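Local structure of quinone oxidoreductase 1 (Escherichia coli, 1QOR) at residues I190-E195 against R219-R224. The protein catalyses the NADPH-dependent one-electron reduction of quinones to 1,4-benzosemiquinones and works as a homodimer. Numbering follows the deposited sequence.
Sequences INYREE and RDTWER. With NDP (NADPH dihydro-nicotinamide-adenine-dinucleotide phosphate), chain D.
Tyr192 turns the CD2 corner of its ring obliquely toward the methyl of Thr221, with Tyr192 CD2 and Thr221 CG2 4.0 Å apart. Threonine suits the spot because its two branches divide the work: CG2 meets the ring, while OG1 hydrogen-bonds Asp215. With CG between the backbone N and the carbonyl carbon (chi1 59°), the tyrosine ring reaches past this methyl to the cofactor, where Tyr192 OH donates in the ring plane to O2X of NADPH at a modelled 2.4 Å, too short to be taken literally. O2X belongs to the 2'-phosphate that distinguishes NADPH from NADH. The contact joins the loop after strand 188-191 of the Rossmann fold to helix 222-227 and the loop before it, which follows parallel strand 210-215. From that helix Arg224, bent at chi3 (-62°), presents its guanidinium edge to Tyr192 O: Arg224 NH1 makes a weak 3.5 Å bond, and a water bridges that oxygen to NH2. A second water links NH1 to Glu195 O. Replaced by alanine, Arg224 would lose its guanidinium, and Tyr192 O would probably be left without both ties to this side chain. Arg224 NH2 also donates to Asp220 O at 3.1 Å. Within 190-195, Asn191 OD1 accepts from Arg193 N (2.8 Å), an Asx turn, and from Glu194 N, widening it to an Asx motif.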
loop_
_atom_site.group_PDB
_atom_site.type_symbol
_atom_site.label_atom_id
_atom_site.label_comp_id
_atom_site.label_asym_id
_atom_site.label_seq_id
_atom_site.Cartn_x
_atom_site.Cartn_y
_atom_site.Cartn_z
ATOM N N ILE A 190 5.322 3.250 24.338
ATOM C CA ILE A 190 4.656 2.034 24.792
ATOM C C ILE A 190 5.732 0.986 24.767
ATOM O O ILE A 190 6.470 0.894 23.803
ATOM C CB ILE A 190 3.542 1.583 23.791
ATOM C CG1 ILE A 190 2.468 2.666 23.656
ATOM C CG2 ILE A 190 2.910 0.264 24.226
ATOM C CD1 ILE A 190 1.578 2.479 22.453
ATOM N N ASN A 191 5.859 0.204 25.820
ATOM C CA ASN A 191 6.865 -0.845 25.826
ATOM C C ASN A 191 6.106 -2.027 25.253
ATOM O O ASN A 191 5.246 -2.588 25.945
ATOM C CB ASN A 191 7.302 -1.127 27.263
ATOM C CG ASN A 191 8.166 -2.368 27.395
ATOM O OD1 ASN A 191 8.031 -3.341 26.647
ATOM N ND2 ASN A 191 9.023 -2.363 28.398
ATOM N N TYR A 192 6.384 -2.385 23.998
ATOM C CA TYR A 192 5.670 -3.491 23.352
ATOM C C TYR A 192 6.006 -4.908 23.809
ATOM O O TYR A 192 5.455 -5.866 23.285
ATOM C CB TYR A 192 5.678 -3.393 21.821
ATOM C CG TYR A 192 7.031 -3.374 21.120
ATOM C CD1 TYR A 192 8.227 -3.635 21.802
ATOM C CD2 TYR A 192 7.110 -3.060 19.753
ATOM C CE1 TYR A 192 9.454 -3.571 21.144
ATOM C CE2 TYR A 192 8.328 -3.003 19.090
ATOM C CZ TYR A 192 9.495 -3.248 19.793
ATOM O OH TYR A 192 10.707 -3.068 19.147
ATOM N N ARG A 193 6.958 -5.053 24.726
ATOM C CA ARG A 193 7.253 -6.377 25.278
ATOM C C ARG A 193 6.424 -6.547 26.573
ATOM O O ARG A 193 6.108 -7.654 26.971
ATOM C CB ARG A 193 8.741 -6.547 25.604
ATOM C CG ARG A 193 9.631 -6.882 24.404
ATOM C CD ARG A 193 10.987 -7.482 24.883
ATOM N N GLU A 194 6.037 -5.448 27.207
ATOM C CA GLU A 194 5.268 -5.541 28.435
ATOM C C GLU A 194 3.813 -5.132 28.275
ATOM O O GLU A 194 2.935 -5.700 28.891
ATOM C CB GLU A 194 5.833 -4.614 29.503
ATOM C CG GLU A 194 7.312 -4.609 29.651
ATOM C CD GLU A 194 7.856 -5.890 30.219
ATOM O OE1 GLU A 194 7.361 -6.320 31.293
ATOM O OE2 GLU A 194 8.803 -6.449 29.601
ATOM N N GLU A 195 3.544 -4.101 27.512
ATOM C CA GLU A 195 2.190 -3.637 27.435
ATOM C C GLU A 195 1.434 -4.194 26.255
ATOM O O GLU A 195 2.001 -4.864 25.375
ATOM C CB GLU A 195 2.174 -2.108 27.361
ATOM C CG GLU A 195 3.034 -1.407 28.409
ATOM C CD GLU A 195 2.935 0.108 28.317
ATOM O OE1 GLU A 195 1.827 0.657 28.545
ATOM O OE2 GLU A 195 3.958 0.757 28.015
ATOM N N ARG A 219 7.898 -8.823 11.101
ATOM C CA ARG A 219 7.103 -9.980 11.503
ATOM C C ARG A 219 6.337 -9.919 12.823
ATOM O O ARG A 219 5.098 -10.076 12.837
ATOM C CB ARG A 219 7.998 -11.212 11.444
ATOM C CG ARG A 219 7.465 -12.485 12.017
ATOM C CD ARG A 219 8.530 -13.532 11.812
ATOM N NE ARG A 219 8.538 -14.539 12.868
ATOM C CZ ARG A 219 9.218 -14.443 14.021
ATOM N NH1 ARG A 219 9.971 -13.367 14.316
ATOM N NH2 ARG A 219 9.148 -15.454 14.894
ATOM N N ASP A 220 7.053 -9.625 13.909
ATOM C CA ASP A 220 6.435 -9.587 15.246
ATOM C C ASP A 220 5.307 -8.592 15.479
ATOM O O ASP A 220 4.386 -8.894 16.224
ATOM C CB ASP A 220 7.490 -9.440 16.348
ATOM C CG ASP A 220 8.353 -10.685 16.512
ATOM O OD1 ASP A 220 8.059 -11.749 15.893
ATOM O OD2 ASP A 220 9.350 -10.613 17.274
ATOM N N THR A 221 5.304 -7.484 14.744
ATOM C CA THR A 221 4.318 -6.437 14.975
ATOM C C THR A 221 3.294 -6.204 13.879
ATOM O O THR A 221 2.388 -5.369 14.027
ATOM C CB THR A 221 5.039 -5.094 15.243
ATOM O OG1 THR A 221 6.049 -4.874 14.229
ATOM C CG2 THR A 221 5.698 -5.114 16.625
ATOM N N TRP A 222 3.429 -6.948 12.792
ATOM C CA TRP A 222 2.554 -6.809 11.644
ATOM C C TRP A 222 1.061 -6.641 11.956
ATOM O O TRP A 222 0.434 -5.655 11.570
ATOM C CB TRP A 222 2.797 -7.999 10.665
ATOM C CG TRP A 222 1.861 -8.028 9.437
ATOM C CD1 TRP A 222 0.892 -8.951 9.181
ATOM C CD2 TRP A 222 1.783 -7.052 8.362
ATOM N NE1 TRP A 222 0.221 -8.612 8.036
ATOM C CE2 TRP A 222 0.742 -7.457 7.511
ATOM C CE3 TRP A 222 2.505 -5.891 8.041
ATOM C CZ2 TRP A 222 0.387 -6.742 6.350
ATOM C CZ3 TRP A 222 2.160 -5.180 6.875
ATOM C CH2 TRP A 222 1.106 -5.613 6.046
ATOM N N GLU A 223 0.484 -7.631 12.602
ATOM C CA GLU A 223 -0.931 -7.605 12.914
ATOM C C GLU A 223 -1.292 -6.479 13.915
ATOM O O GLU A 223 -2.267 -5.726 13.695
ATOM C CB GLU A 223 -1.356 -8.995 13.406
ATOM C CG GLU A 223 -2.349 -9.723 12.454
ATOM C CD GLU A 223 -1.687 -10.779 11.531
ATOM O OE1 GLU A 223 -0.504 -11.169 11.812
ATOM O OE2 GLU A 223 -2.357 -11.227 10.535
ATOM N N ARG A 224 -0.482 -6.325 14.966
ATOM C CA ARG A 224 -0.708 -5.258 15.949
ATOM C C ARG A 224 -0.699 -3.859 15.289
ATOM O O ARG A 224 -1.636 -3.072 15.487
ATOM C CB ARG A 224 0.281 -5.370 17.129
ATOM C CG ARG A 224 -0.102 -6.523 18.058
ATOM C CD ARG A 224 0.864 -6.802 19.218
ATOM N NE ARG A 224 2.189 -7.184 18.748
ATOM C CZ ARG A 224 3.298 -7.119 19.487
ATOM N NH1 ARG A 224 3.244 -6.709 20.749
ATOM N NH2 ARG A 224 4.486 -7.343 18.929
HETATM P PA NDP D . 18.322 -0.394 15.408
HETATM O O1A NDP D . 19.506 0.275 16.004
HETATM O O2A NDP D . 17.010 0.304 15.463
HETATM O O5B NDP D . 18.190 -1.849 15.929
HETATM C C5B NDP D . 17.048 -2.638 15.727
HETATM C C4B NDP D . 16.142 -2.486 16.911
HETATM O O4B NDP D . 14.947 -3.099 16.447
HETATM C C3B NDP D . 16.517 -3.247 18.190
HETATM O O3B NDP D . 17.442 -2.450 18.977
HETATM C C2B NDP D . 15.158 -3.599 18.774
HETATM O O2B NDP D . 14.787 -2.571 19.684
HETATM C C1B NDP D . 14.194 -3.668 17.509
HETATM N N9A NDP D . 13.801 -5.083 17.420
HETATM C C8A NDP D . 12.586 -5.604 17.597
HETATM N N7A NDP D . 12.642 -6.937 17.481
HETATM C C5A NDP D . 13.907 -7.196 17.234
HETATM C C6A NDP D . 14.445 -8.466 17.068
HETATM N N6A NDP D . 13.718 -9.575 17.135
HETATM N N1A NDP D . 15.759 -8.510 16.846
HETATM C C2A NDP D . 16.539 -7.396 16.781
HETATM N N3A NDP D . 16.011 -6.181 16.947
HETATM C C4A NDP D . 14.672 -6.068 17.188
HETATM O O3 NDP D . 18.723 -0.503 13.873
HETATM P PN NDP D . 18.901 0.510 12.674
HETATM O O1N NDP D . 18.670 1.939 13.096
HETATM O O2N NDP D . 20.173 0.160 11.937
HETATM O O5D NDP D . 17.637 0.011 11.744
HETATM C C5D NDP D . 16.280 -0.024 12.166
HETATM C C4D NDP D . 15.424 -0.723 11.163
HETATM O O4D NDP D . 15.273 0.089 9.977
HETATM C C3D NDP D . 15.990 -2.062 10.703
HETATM O O3D NDP D . 14.937 -3.024 10.588
HETATM C C2D NDP D . 16.578 -1.691 9.324
HETATM O O2D NDP D . 16.697 -2.815 8.489
HETATM C C1D NDP D . 15.576 -0.719 8.771
HETATM N N1N NDP D . 15.985 0.351 7.822
HETATM C C2N NDP D . 15.254 0.554 6.678
HETATM C C3N NDP D . 15.647 1.563 5.816
HETATM C C7N NDP D . 14.850 1.855 4.551
HETATM O O7N NDP D . 15.163 2.775 3.804
HETATM N N7N NDP D . 13.824 1.056 4.350
HETATM C C4N NDP D . 16.742 2.366 6.084
HETATM C C5N NDP D . 17.474 2.147 7.258
HETATM C C6N NDP D . 17.087 1.129 8.114
HETATM P P2B NDP D . 13.785 -2.888 20.975
HETATM O O1X NDP D . 13.431 -1.552 21.500
HETATM O O2X NDP D . 12.635 -3.610 20.416
HETATM O O3X NDP D . 14.624 -3.716 21.862
HETATM O O HOH W 1 6.293 -7.571 20.927
HETATM O O HOH W 2 1.213 -5.932 22.549
#